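Local coordinates for surface layer protein (Geobacillus stearothermophilus, PDB 4UJ8) that probably self-assembles through its many domains into the crystalline surface layer that coats the bacterial cell, with bound calcium ions in the two domains of this fragment, at residues Asp23-Glu28 / Asp116-Ala121; Gln36-Ala41 / Asp51-Val56; Val70-Ser75 / Tyr83-Asn88; Ala121-Lys126 / Asp150-Asn155; Gln173-Val178 / Leu220-Asp225. All coordinates share one frame; numbering follows the deposited sequence.

How the contacts relate
Following the chain from its N terminus, contact 1 (23-28 with 116-121) closes the longest loop, joining the turn after strand 21-23 to the segment leaving strand 105-115. Nested inside it are contacts 2 and 3, which follow one another: contact 2 fastens the 51-56 turn to strand 34-42, and contact 3 is the hairpin of strands 70-77 and 80-87. They touch through Lys74 and through strands 34-42 and 80-87. Contact 4 shares Ala121 with contact 1 and opens the second domain; contact 5 then ties helix 170-178 to strand 214-222. Centres of contacts 4 and 5 lie about 10 Å apart, and those of contacts 2 and 5 about 46 Å.

Contact 1 (Asp23-Glu28 / Asp116-Ala121); sequences DKSATE and DTTLKA. With CA (calcium ion), chain F.
Asp23 and Asp116 bring their backbones together, CA to CA 5.1 Å, where both chains leave strand geometry, and the backbones stay about as close at Ser25 and Thr118 before separating. The backbone N of Thr117 donates to Asp23 OD1 at 3.1 Å, meeting it on the syn side but 28° out of the carboxylate plane. From the opposite face the backbone N of Ser25 reaches the same oxygen, forming an Asx turn; two N-H groups thus fix the rotation of this carboxylate. Its other oxygen, OD2, accepts from Thr117 OG1 at an unusually short 2.5 Å, the two side chains crossing at about a right angle. Asp116 makes its own Asx turn: OD1 takes the hydroxyl of Thr118 on its syn lone pair and Thr118 N, well out of plane, on the anti side. That hydroxyl lies against Ser25 CB, while one water joins Ser25 OG to Thr117 OG1 and another joins Ala26 N to Thr118 OG1. The extended Lys24 chain runs across Asp116, CE to OD2 3.5 Å. Beyond the turn the calcium ion is held by Asp23 O and Ser25 O, each 2.4 Å away, by both oxygens of Glu28, by two waters and by Asn33; Asn32 N donates to Glu28 OE2. The contact joins the calcium-binding loop between strands 21-23 and 34-42 to the linker from strand 105-115 to strand 123-126.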
# COMPACT_ATOMS: atom_id res chain seq x y z
N ASP A 23 0.13 9.25 2.64
CA ASP A 23 0.06 8.12 1.69
C ASP A 23 1.11 7.08 2.06
O ASP A 23 2.31 7.32 1.93
CB ASP A 23 0.25 8.64 0.25
CG ASP A 23 -0.02 7.58 -0.81
OD1 ASP A 23 -0.04 6.38 -0.47
OD2 ASP A 23 -0.19 7.95 -2.00
N LYS A 24 0.67 5.93 2.57
CA LYS A 24 1.61 4.97 3.10
C LYS A 24 2.16 4.09 1.99
O LYS A 24 2.86 3.11 2.26
CB LYS A 24 0.97 4.12 4.20
CG LYS A 24 -0.20 3.26 3.75
CD LYS A 24 -0.61 2.35 4.89
CE LYS A 24 -1.66 1.37 4.45
NZ LYS A 24 -2.01 0.42 5.55
N SER A 25 1.86 4.44 0.75
CA SER A 25 2.59 3.85 -0.38
C SER A 25 4.09 4.15 -0.23
O SER A 25 4.48 5.13 0.41
CB SER A 25 2.07 4.40 -1.71
OG SER A 25 2.98 4.12 -2.76
N ALA A 26 4.93 3.31 -0.81
CA ALA A 26 6.37 3.53 -0.68
C ALA A 26 6.92 4.35 -1.83
O ALA A 26 8.07 4.79 -1.79
CB ALA A 26 7.09 2.19 -0.58
N THR A 27 6.08 4.59 -2.84
CA THR A 27 6.55 5.23 -4.07
C THR A 27 5.72 6.39 -4.64
O THR A 27 6.01 6.82 -5.76
CB THR A 27 6.67 4.20 -5.21
OG1 THR A 27 5.38 3.63 -5.47
CG2 THR A 27 7.65 3.10 -4.84
N GLU A 28 4.72 6.90 -3.92
CA GLU A 28 3.87 7.92 -4.54
C GLU A 28 4.67 9.16 -4.94
O GLU A 28 5.64 9.54 -4.27
CB GLU A 28 2.70 8.33 -3.62
CG GLU A 28 3.03 9.31 -2.50
CD GLU A 28 3.63 8.62 -1.29
OE1 GLU A 28 3.73 7.37 -1.32
OE2 GLU A 28 3.99 9.31 -0.32
N ASP A 116 -3.51 4.87 0.73
CA ASP A 116 -2.48 4.02 0.15
C ASP A 116 -2.74 3.90 -1.35
O ASP A 116 -3.66 3.20 -1.77
CB ASP A 116 -2.47 2.64 0.82
CG ASP A 116 -1.27 1.81 0.40
OD1 ASP A 116 -0.61 2.21 -0.58
OD2 ASP A 116 -0.99 0.77 1.04
N THR A 117 -1.92 4.57 -2.15
CA THR A 117 -2.14 4.58 -3.60
C THR A 117 -1.28 3.56 -4.34
O THR A 117 -1.14 3.62 -5.56
CB THR A 117 -1.89 5.99 -4.20
OG1 THR A 117 -0.54 6.42 -3.94
CG2 THR A 117 -2.89 6.99 -3.61
N THR A 118 -0.70 2.61 -3.60
CA THR A 118 0.09 1.54 -4.21
C THR A 118 -0.69 0.87 -5.34
O THR A 118 -1.90 0.62 -5.21
CB THR A 118 0.51 0.49 -3.16
OG1 THR A 118 1.31 1.12 -2.15
CG2 THR A 118 1.34 -0.66 -3.79
N LEU A 119 -0.02 0.60 -6.45
CA LEU A 119 -0.60 -0.22 -7.50
C LEU A 119 -0.83 -1.63 -6.98
O LEU A 119 0.08 -2.26 -6.45
CB LEU A 119 0.29 -0.23 -8.74
CG LEU A 119 0.37 1.11 -9.49
CD1 LEU A 119 1.11 0.97 -10.82
CD2 LEU A 119 -1.03 1.71 -9.69
N LYS A 120 -2.06 -2.11 -7.12
CA LYS A 120 -2.51 -3.37 -6.52
C LYS A 120 -3.10 -4.30 -7.59
O LYS A 120 -3.93 -3.87 -8.38
CB LYS A 120 -3.56 -3.06 -5.45
CG LYS A 120 -3.85 -4.14 -4.44
CD LYS A 120 -4.93 -3.65 -3.47
CE LYS A 120 -5.27 -4.68 -2.41
NZ LYS A 120 -6.25 -4.14 -1.42
N ALA A 121 -2.65 -5.56 -7.62
CA ALA A 121 -3.20 -6.52 -8.58
C ALA A 121 -4.71 -6.64 -8.38
O ALA A 121 -5.16 -6.98 -7.29
CB ALA A 121 -2.53 -7.88 -8.41
CA CA F . 4.54 7.43 1.04
O HOH W 1 1.91 5.16 -5.11
O HOH W 2 4.08 1.00 -1.80
O HOH W 3 5.58 6.24 2.85
O HOH W 4 6.75 7.63 0.24

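Contact 2 (Gln36-Ala41 / Asp51-Val56); sequences QLKVYA and DITNDV
Lys38 reaches Asp51 because its chain folds twice, at chi2 -69° and chi3 -71°, while Asp51 swings its carboxylate beside its own carbonyl carbon. NZ then meets Asp51 OD2 at 2.7 Å on the syn lone pair, a salt bridge whose two side chains cross at about a right angle. The ammonium has further partners in Asp80 OD2 and Thr81 O, and this positive charge probably offsets the closeness of the Asp51 and Asp80 carboxylates. Asp51 OD1 holds Thr53 twice, through its backbone N in an Asx turn and through its hydroxyl. Thr53 OG1 in turn accepts from Val39 N at 2.8 Å with an N-H...O angle of 171°, so the threonine hydroxyl replaces a backbone carbonyl as acceptor for the strand. This lies just beyond the antiparallel, non-hydrogen-bonded pair Tyr40 and Asp51, where strand 48-51 of the Big2-type, immunoglobulin-like domain ends and gives way to a turn with helical backbone angles at 53-55. Ile52 N still donates to Val39 O at 3.0 Å. On the buried side, Val39 CG1 packs on Ile52 CG1 at 3.7 Å, and Val39 CG2 meets Val56 CG2 tip to tip at 4.0 Å. The Tyr40 ring brings CE1 to 3.8 Å from Asp51 CG.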
# COMPACT_ATOMS: atom_id res chain seq x y z
N GLN A 36 0.69 18.74 7.73
CA GLN A 36 1.35 19.86 8.40
C GLN A 36 0.31 20.83 8.92
O GLN A 36 -0.55 21.30 8.16
CB GLN A 36 2.30 20.55 7.43
CG GLN A 36 3.30 19.58 6.79
CD GLN A 36 3.72 20.04 5.42
OE1 GLN A 36 3.91 21.23 5.19
NE2 GLN A 36 3.83 19.10 4.48
N LEU A 37 0.38 21.13 10.22
CA LEU A 37 -0.63 21.94 10.90
C LEU A 37 -0.04 23.20 11.49
O LEU A 37 1.08 23.21 12.00
CB LEU A 37 -1.31 21.14 12.02
CG LEU A 37 -1.97 19.82 11.61
CD1 LEU A 37 -2.46 19.05 12.82
CD2 LEU A 37 -3.11 20.07 10.63
N LYS A 38 -0.81 24.28 11.40
CA LYS A 38 -0.55 25.51 12.17
C LYS A 38 -1.75 25.77 13.06
O LYS A 38 -2.86 25.37 12.75
CB LYS A 38 -0.31 26.71 11.25
CG LYS A 38 0.92 26.60 10.37
CD LYS A 38 2.16 26.66 11.19
CE LYS A 38 2.37 28.05 11.72
NZ LYS A 38 3.75 28.27 12.21
N VAL A 39 -1.53 26.42 14.20
CA VAL A 39 -2.63 26.83 15.05
C VAL A 39 -2.51 28.32 15.35
O VAL A 39 -1.54 28.77 15.95
CB VAL A 39 -2.67 26.05 16.39
CG1 VAL A 39 -3.92 26.42 17.18
CG2 VAL A 39 -2.67 24.55 16.13
N TYR A 40 -3.51 29.08 14.91
CA TYR A 40 -3.47 30.53 15.03
C TYR A 40 -4.55 31.04 15.98
O TYR A 40 -5.64 30.46 16.09
CB TYR A 40 -3.62 31.18 13.65
CG TYR A 40 -2.44 30.99 12.69
CD1 TYR A 40 -1.20 31.55 12.96
CD2 TYR A 40 -2.60 30.29 11.50
CE1 TYR A 40 -0.13 31.39 12.09
CE2 TYR A 40 -1.53 30.12 10.63
CZ TYR A 40 -0.31 30.68 10.92
OH TYR A 40 0.76 30.53 10.05
N ALA A 41 -4.22 32.10 16.69
CA ALA A 41 -5.21 32.87 17.42
C ALA A 41 -5.51 34.12 16.58
O ALA A 41 -4.59 34.82 16.17
CB ALA A 41 -4.70 33.25 18.78
N ASP A 51 0.72 33.02 16.87
CA ASP A 51 1.03 31.71 16.31
C ASP A 51 1.32 30.79 17.48
O ASP A 51 2.41 30.83 18.04
CB ASP A 51 2.24 31.79 15.36
CG ASP A 51 2.53 30.47 14.67
OD1 ASP A 51 2.05 29.43 15.16
OD2 ASP A 51 3.24 30.48 13.65
N ILE A 52 0.35 29.98 17.87
CA ILE A 52 0.51 29.18 19.08
C ILE A 52 0.79 27.72 18.75
O ILE A 52 0.56 26.83 19.58
CB ILE A 52 -0.73 29.27 19.98
CG1 ILE A 52 -1.98 28.78 19.24
CG2 ILE A 52 -0.90 30.71 20.47
CD1 ILE A 52 -3.19 28.59 20.14
N THR A 53 1.28 27.47 17.54
CA THR A 53 1.53 26.09 17.12
C THR A 53 2.54 25.39 18.04
O THR A 53 2.38 24.22 18.36
CB THR A 53 2.05 26.04 15.68
OG1 THR A 53 1.17 26.80 14.83
CG2 THR A 53 2.13 24.58 15.19
N ASN A 54 3.54 26.13 18.50
CA ASN A 54 4.53 25.58 19.43
C ASN A 54 4.02 25.40 20.87
O ASN A 54 4.60 24.66 21.66
CB ASN A 54 5.78 26.46 19.46
CG ASN A 54 6.94 25.76 20.12
OD1 ASN A 54 7.15 24.58 19.90
ND2 ASN A 54 7.66 26.48 20.96
N ASP A 55 2.93 26.08 21.21
CA ASP A 55 2.43 26.05 22.58
C ASP A 55 1.41 24.93 22.79
O ASP A 55 1.24 24.43 23.89
CB ASP A 55 1.78 27.39 22.95
CG ASP A 55 2.69 28.57 22.69
OD1 ASP A 55 3.89 28.50 23.06
OD2 ASP A 55 2.20 29.57 22.12
N VAL A 56 0.73 24.56 21.72
CA VAL A 56 -0.32 23.56 21.86
C VAL A 56 0.24 22.15 21.93
O VAL A 56 1.41 21.91 21.63
CB VAL A 56 -1.32 23.64 20.70
CG1 VAL A 56 -1.96 25.03 20.65
CG2 VAL A 56 -0.62 23.32 19.38

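Contact 3 (Val70-Ser75 / Tyr83-Asn88); sequences VNASKS and YVITDN
Lys74 sets its CG over one face of the Tyr83 ring, toward the rim, 3.6 Å from the ring centroid and 18° off the normal, a CH-pi contact between neighbours in a non-hydrogen-bonded pair. The lysine chain then bends at chi3 (-129°), which carries CE along the ring to 3.4 Å from Tyr83 OH. NZ continues to Asn54 O and Val56 O. Tyr83 OH is bonded to Ile58 N and, through a water, to Ala72 O. Next to the ring, Ala72 CB stands 3.8 Å from Tyr83 CE1 and 3.6 Å from Ile85 CD1, so the methyl touches both side chains, in directions roughly at right angles. Ile85 also brings CG2 to Val70 CB at 3.9 Å, the two branched chains lying aslant to one another. On the other face, Asn71 CB approaches Thr86 OG1, and Ser75 CB rests on Val84 CG2. Between the two faces runs a regular antiparallel ladder: Asn71 and Thr86 exchange two backbone bonds, as do Ser73 and Val84, whose N-H...O angle from Val84 N to Ser73 O is 173°. The ladder's strands follow each other directly in the chain, making it a beta hairpin. Strand 70-77 lies along one side of strand 80-87, and strand 34-42 pairs with the other; Ile85 and Val70 reach Leu98 of strand 94-102 in the facing sheet.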
# COMPACT_ATOMS: atom_id res chain seq x y z
N VAL A 70 -0.89 7.37 13.99
CA VAL A 70 -0.07 8.49 13.56
C VAL A 70 0.73 9.09 14.71
O VAL A 70 0.37 8.98 15.88
CB VAL A 70 -0.92 9.61 12.90
CG1 VAL A 70 -1.67 9.06 11.67
CG2 VAL A 70 -1.88 10.26 13.91
N ASN A 71 1.85 9.70 14.35
CA ASN A 71 2.68 10.43 15.29
C ASN A 71 2.49 11.94 15.06
O ASN A 71 2.24 12.37 13.94
CB ASN A 71 4.17 10.03 15.13
CG ASN A 71 5.07 10.57 16.24
OD1 ASN A 71 5.00 10.11 17.38
ND2 ASN A 71 5.93 11.51 15.90
N ALA A 72 2.64 12.71 16.12
CA ALA A 72 2.48 14.15 16.02
C ALA A 72 3.71 14.79 16.65
O ALA A 72 4.01 14.53 17.81
CB ALA A 72 1.20 14.62 16.72
N SER A 73 4.42 15.60 15.87
CA SER A 73 5.70 16.15 16.32
C SER A 73 5.86 17.63 15.99
O SER A 73 5.60 18.05 14.86
CB SER A 73 6.84 15.34 15.68
OG SER A 73 8.08 15.88 16.09
N LYS A 74 6.25 18.44 16.97
CA LYS A 74 6.55 19.83 16.68
C LYS A 74 7.93 19.96 16.03
O LYS A 74 8.93 19.50 16.58
CB LYS A 74 6.48 20.68 17.94
CG LYS A 74 5.05 20.88 18.44
CD LYS A 74 5.05 21.74 19.70
CE LYS A 74 4.24 21.07 20.79
NZ LYS A 74 4.23 21.87 22.05
N SER A 75 7.96 20.57 14.85
CA SER A 75 9.21 20.74 14.11
C SER A 75 9.45 22.23 13.91
O SER A 75 8.63 22.92 13.29
CB SER A 75 9.14 20.00 12.77
OG SER A 75 10.33 20.16 12.02
N TYR A 83 3.30 21.66 13.19
CA TYR A 83 3.03 20.40 13.87
C TYR A 83 2.95 19.33 12.79
O TYR A 83 2.04 19.36 11.96
CB TYR A 83 1.73 20.50 14.68
CG TYR A 83 1.81 19.96 16.11
CD1 TYR A 83 2.16 18.63 16.37
CD2 TYR A 83 1.60 20.81 17.20
CE1 TYR A 83 2.24 18.15 17.67
CE2 TYR A 83 1.68 20.33 18.49
CZ TYR A 83 1.99 19.00 18.73
OH TYR A 83 2.08 18.50 20.02
N VAL A 84 3.90 18.40 12.78
CA VAL A 84 4.03 17.45 11.68
C VAL A 84 3.44 16.10 12.06
O VAL A 84 3.83 15.49 13.05
CB VAL A 84 5.52 17.27 11.26
CG1 VAL A 84 5.65 16.26 10.14
CG2 VAL A 84 6.11 18.60 10.83
N ILE A 85 2.44 15.68 11.28
CA ILE A 85 1.75 14.43 11.53
C ILE A 85 2.25 13.40 10.54
O ILE A 85 2.29 13.65 9.34
CB ILE A 85 0.23 14.60 11.39
CG1 ILE A 85 -0.21 15.88 12.11
CG2 ILE A 85 -0.49 13.35 11.89
CD1 ILE A 85 0.12 15.93 13.60
N THR A 86 2.63 12.23 11.04
CA THR A 86 3.17 11.17 10.18
C THR A 86 2.54 9.79 10.44
O THR A 86 2.07 9.52 11.53
CB THR A 86 4.69 11.02 10.37
OG1 THR A 86 4.96 10.80 11.76
CG2 THR A 86 5.43 12.26 9.87
N ASP A 87 2.58 8.91 9.46
CA ASP A 87 2.21 7.53 9.68
C ASP A 87 3.20 6.87 10.61
O ASP A 87 4.40 7.03 10.49
CB ASP A 87 2.15 6.79 8.34
CG ASP A 87 1.72 5.32 8.47
OD1 ASP A 87 1.14 4.99 9.51
OD2 ASP A 87 1.94 4.52 7.53
N ASN A 88 2.66 6.14 11.58
CA ASN A 88 3.49 5.29 12.48
C ASN A 88 2.85 3.91 12.61
O ASN A 88 2.27 3.59 13.65
CB ASN A 88 3.74 5.86 13.91
CG ASN A 88 4.86 5.09 14.64
OD1 ASN A 88 5.33 4.07 14.21
ND2 ASN A 88 5.38 5.69 15.62
O HOH W 5 3.47 16.10 20.36

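Contact 4 (Ala121-Lys126 / Asp150-Asn155); sequences ATVVTK and DIKDQN
Ile151 leaves strand 150-152 on the same face as Val124, its partner in an antiparallel non-hydrogen-bonded pair. CB passes 4.2 Å from Val123 O, and there the side chain divides. The CG2 branch, beside the carbonyl carbon, reaches Ala121 CB at 3.8 Å. The CG1 branch (chi1 -56°) runs side by side with Val124, pointing the same way, with CG1 4.1 Å from Val124 CG2. Its tip, CD1, packs against the backbone of Leu175 in helix 170-178. Either side of this pair the backbones are joined by hydrogen bonds: Thr125 and Asp150 exchange two, and Lys152 N donates to Val123 O. Lys152 O accepts from both Thr122 N at 2.8 Å and Val123 N at 3.1 Å. Two residues opposite one make a classic beta bulge, with Thr122 N arriving nearly in line with the carbonyl and Val123 N tilted 25° from its plane. On the face away from Ile151, Thr125 OG1 sits 3.6 Å from Asp150 CB, and a water joins this hydroxyl to Asp150 OD2. At the bulged end the Thr122 hydroxyl bonds Lys120 O, while the Gln154 amide bonds Lys120 N and Thr118 O, gripping the interdomain linker. Ile151 and Ala121 lay their side chains on helix 170-178, and Val124 reaches Ile231 of strand 231-237.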
# COMPACT_ATOMS: atom_id res chain seq x y z
N ALA A 121 -2.65 -5.56 -7.62
CA ALA A 121 -3.20 -6.52 -8.58
C ALA A 121 -4.71 -6.64 -8.38
O ALA A 121 -5.16 -6.98 -7.29
CB ALA A 121 -2.53 -7.88 -8.41
N THR A 122 -5.47 -6.33 -9.42
CA THR A 122 -6.93 -6.26 -9.30
C THR A 122 -7.66 -7.23 -10.22
O THR A 122 -8.71 -7.76 -9.87
CB THR A 122 -7.42 -4.83 -9.57
OG1 THR A 122 -6.78 -3.94 -8.65
CG2 THR A 122 -8.93 -4.72 -9.40
N VAL A 123 -7.10 -7.47 -11.40
CA VAL A 123 -7.68 -8.42 -12.35
C VAL A 123 -6.61 -9.39 -12.80
O VAL A 123 -5.51 -8.96 -13.15
CB VAL A 123 -8.28 -7.71 -13.58
CG1 VAL A 123 -8.67 -8.73 -14.66
CG2 VAL A 123 -9.47 -6.87 -13.18
N VAL A 124 -6.92 -10.68 -12.79
CA VAL A 124 -6.01 -11.67 -13.36
C VAL A 124 -6.79 -12.55 -14.32
O VAL A 124 -7.86 -13.04 -13.98
CB VAL A 124 -5.34 -12.54 -12.28
CG1 VAL A 124 -4.40 -13.56 -12.94
CG2 VAL A 124 -4.57 -11.67 -11.30
N THR A 125 -6.26 -12.72 -15.54
CA THR A 125 -6.89 -13.58 -16.53
C THR A 125 -5.88 -14.49 -17.21
O THR A 125 -4.70 -14.14 -17.36
CB THR A 125 -7.60 -12.78 -17.63
OG1 THR A 125 -6.66 -11.92 -18.28
CG2 THR A 125 -8.74 -11.96 -17.05
N LYS A 126 -6.34 -15.66 -17.65
CA LYS A 126 -5.51 -16.56 -18.43
C LYS A 126 -5.69 -16.28 -19.92
O LYS A 126 -6.78 -15.88 -20.37
CB LYS A 126 -5.81 -18.03 -18.12
CG LYS A 126 -7.20 -18.52 -18.57
CD LYS A 126 -7.42 -20.00 -18.22
CE LYS A 126 -8.91 -20.37 -18.40
NZ LYS A 126 -9.21 -21.81 -18.18
N ASP A 150 -2.49 -12.50 -17.62
CA ASP A 150 -2.46 -11.05 -17.68
C ASP A 150 -2.91 -10.52 -16.33
O ASP A 150 -3.91 -10.99 -15.77
CB ASP A 150 -3.35 -10.52 -18.81
CG ASP A 150 -2.69 -10.64 -20.17
OD1 ASP A 150 -1.53 -10.21 -20.31
OD2 ASP A 150 -3.34 -11.17 -21.09
N ILE A 151 -2.14 -9.58 -15.78
CA ILE A 151 -2.46 -8.97 -14.50
C ILE A 151 -2.68 -7.48 -14.74
O ILE A 151 -1.84 -6.83 -15.38
CB ILE A 151 -1.35 -9.19 -13.46
CG1 ILE A 151 -1.06 -10.68 -13.27
CG2 ILE A 151 -1.72 -8.56 -12.11
CD1 ILE A 151 0.03 -11.00 -12.27
N LYS A 152 -3.81 -6.96 -14.27
CA LYS A 152 -4.11 -5.52 -14.33
C LYS A 152 -4.19 -4.93 -12.92
O LYS A 152 -4.69 -5.58 -12.00
CB LYS A 152 -5.44 -5.24 -15.03
CG LYS A 152 -5.65 -5.90 -16.39
CD LYS A 152 -4.66 -5.43 -17.43
CE LYS A 152 -5.21 -5.73 -18.82
NZ LYS A 152 -4.14 -6.08 -19.80
N ASP A 153 -3.73 -3.69 -12.76
CA ASP A 153 -3.87 -2.99 -11.48
C ASP A 153 -5.26 -2.35 -11.36
O ASP A 153 -6.11 -2.55 -12.23
CB ASP A 153 -2.77 -1.94 -11.29
CG ASP A 153 -2.76 -0.85 -12.37
OD1 ASP A 153 -3.81 -0.58 -12.99
OD2 ASP A 153 -1.69 -0.25 -12.59
N GLN A 154 -5.48 -1.58 -10.30
CA GLN A 154 -6.78 -0.95 -10.07
C GLN A 154 -7.13 0.10 -11.13
O GLN A 154 -8.30 0.47 -11.29
CB GLN A 154 -6.82 -0.30 -8.68
CG GLN A 154 -5.85 0.85 -8.50
CD GLN A 154 -4.57 0.45 -7.80
OE1 GLN A 154 -3.91 -0.51 -8.20
NE2 GLN A 154 -4.23 1.17 -6.74
N ASN A 155 -6.13 0.57 -11.86
CA ASN A 155 -6.38 1.51 -12.95
C ASN A 155 -6.64 0.78 -14.27
O ASN A 155 -6.88 1.41 -15.30
CB ASN A 155 -5.20 2.47 -13.11
CG ASN A 155 -4.96 3.31 -11.87
OD1 ASN A 155 -5.90 3.75 -11.20
ND2 ASN A 155 -3.69 3.53 -11.55
O HOH W 6 -5.24 -12.88 -20.29
O HOH W 7 -6.44 -9.30 -16.94

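Contact 5 (Gln173-Val178 / Leu220-Asp225); sequences QALKSV and LVFNED
The apolar part of the contact gathers round Phe222. Leu175 CD1 comes within 4.0 Å of Phe222 CE2, the two side chains crossing at about a right angle, and the same methyl lies 4.4 Å from Leu220 CD2. Leu175 gets there with CG turned beside its carbonyl carbon (chi1 177°), which carries its end from the helix toward the strand. Val178 adds CG2, at 3.9 Å from Phe222 CD2, its chain set obliquely to the ring.

Backbone hydrogen bonding provides the polar link. Asn223 N donates to Val178 O at 2.8 Å with an N-H...O angle of 158°. The same oxygen lies at the edge of the Phe222 ring, near its plane, 3.6 Å from CD2. With CG placed between its backbone N and carbonyl carbon, Asn223 turns its amide back over Ser177 and Val178, ND2 standing 3.5 Å from both Val178 CA and Ser177 O.

Within segment 173-178, Ser177 OG donates to Ala174 O at 2.6 Å, and Val178 N donates to Leu175 O, a tighter step than the regular helical bond. The axes of helix 173-178 and strand 220-222 are 9.1 Å apart at their closest and 64° apart in direction. Such spacing is that of a short helix laid on a beta sheet, with Leu175 and Val178 as the packing side; here the helix covers Phe222 and Leu220 at one end of strand 214-222 in the second domain of the fragment.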
# COMPACT_ATOMS: atom_id res chain seq x y z
N GLN A 173 5.65 -10.94 -8.47
CA GLN A 173 5.37 -10.35 -7.18
C GLN A 173 3.91 -9.89 -7.12
O GLN A 173 3.26 -10.07 -6.10
CB GLN A 173 6.33 -9.21 -6.88
CG GLN A 173 7.75 -9.70 -6.65
CD GLN A 173 7.83 -10.82 -5.61
OE1 GLN A 173 7.88 -12.01 -5.96
NE2 GLN A 173 7.84 -10.44 -4.34
N ALA A 174 3.42 -9.34 -8.22
CA ALA A 174 2.02 -8.92 -8.29
C ALA A 174 1.09 -10.12 -8.11
O ALA A 174 0.12 -10.06 -7.35
CB ALA A 174 1.74 -8.22 -9.61
N LEU A 175 1.39 -11.21 -8.80
CA LEU A 175 0.59 -12.43 -8.68
C LEU A 175 0.54 -12.92 -7.23
O LEU A 175 -0.55 -13.18 -6.70
CB LEU A 175 1.14 -13.52 -9.59
CG LEU A 175 0.43 -14.88 -9.50
CD1 LEU A 175 -1.00 -14.74 -9.95
CD2 LEU A 175 1.15 -15.93 -10.34
N LYS A 176 1.70 -13.01 -6.58
CA LYS A 176 1.80 -13.58 -5.24
C LYS A 176 1.05 -12.72 -4.21
O LYS A 176 0.66 -13.22 -3.15
CB LYS A 176 3.27 -13.74 -4.82
CG LYS A 176 4.09 -14.65 -5.75
CD LYS A 176 5.35 -15.24 -5.09
CE LYS A 176 6.10 -14.28 -4.21
NZ LYS A 176 7.45 -14.81 -3.84
N SER A 177 0.86 -11.45 -4.52
CA SER A 177 0.17 -10.55 -3.59
C SER A 177 -1.32 -10.90 -3.46
O SER A 177 -1.95 -10.53 -2.47
CB SER A 177 0.33 -9.09 -4.02
OG SER A 177 -0.51 -8.76 -5.13
N VAL A 178 -1.88 -11.58 -4.46
CA VAL A 178 -3.31 -11.93 -4.46
C VAL A 178 -3.55 -13.44 -4.54
O VAL A 178 -4.70 -13.89 -4.43
CB VAL A 178 -4.08 -11.26 -5.63
CG1 VAL A 178 -4.16 -9.74 -5.43
CG2 VAL A 178 -3.46 -11.61 -6.97
N LEU A 220 -5.26 -22.05 -9.96
CA LEU A 220 -4.83 -20.93 -9.13
C LEU A 220 -6.01 -20.45 -8.30
O LEU A 220 -7.08 -20.22 -8.84
CB LEU A 220 -4.31 -19.79 -10.00
CG LEU A 220 -2.94 -19.91 -10.68
CD1 LEU A 220 -2.86 -21.07 -11.66
CD2 LEU A 220 -2.62 -18.59 -11.37
N VAL A 221 -5.81 -20.32 -6.99
CA VAL A 221 -6.87 -19.83 -6.10
C VAL A 221 -6.42 -18.53 -5.46
O VAL A 221 -5.29 -18.43 -4.97
CB VAL A 221 -7.23 -20.86 -5.01
CG1 VAL A 221 -8.28 -20.30 -4.06
CG2 VAL A 221 -7.75 -22.13 -5.66
N PHE A 222 -7.29 -17.53 -5.49
CA PHE A 222 -6.93 -16.18 -5.06
C PHE A 222 -7.55 -15.82 -3.72
O PHE A 222 -8.49 -16.48 -3.28
CB PHE A 222 -7.33 -15.18 -6.14
CG PHE A 222 -6.67 -15.43 -7.47
CD1 PHE A 222 -7.21 -16.34 -8.38
CD2 PHE A 222 -5.49 -14.78 -7.81
CE1 PHE A 222 -6.60 -16.58 -9.60
CE2 PHE A 222 -4.88 -15.00 -9.03
CZ PHE A 222 -5.43 -15.90 -9.92
N ASN A 223 -7.03 -14.79 -3.06
CA ASN A 223 -7.55 -14.45 -1.74
C ASN A 223 -8.96 -13.85 -1.84
O ASN A 223 -9.42 -13.48 -2.92
CB ASN A 223 -6.60 -13.51 -0.99
CG ASN A 223 -6.37 -12.20 -1.70
OD1 ASN A 223 -7.24 -11.68 -2.41
ND2 ASN A 223 -5.17 -11.62 -1.51
N GLU A 224 -9.64 -13.78 -0.70
CA GLU A 224 -11.03 -13.35 -0.68
C GLU A 224 -11.16 -11.86 -0.99
O GLU A 224 -12.08 -11.45 -1.71
CB GLU A 224 -11.65 -13.68 0.68
CG GLU A 224 -13.16 -13.45 0.74
CD GLU A 224 -13.91 -14.13 -0.39
OE1 GLU A 224 -13.64 -15.32 -0.68
OE2 GLU A 224 -14.79 -13.47 -0.98
N ASP A 225 -10.25 -11.06 -0.46
CA ASP A 225 -10.25 -9.61 -0.68
C ASP A 225 -10.31 -9.28 -2.18
O ASP A 225 -11.07 -8.42 -2.60
CB ASP A 225 -9.01 -8.99 -0.02
CG ASP A 225 -8.75 -7.55 -0.46
OD1 ASP A 225 -9.58 -6.67 -0.14
OD2 ASP A 225 -7.71 -7.30 -1.11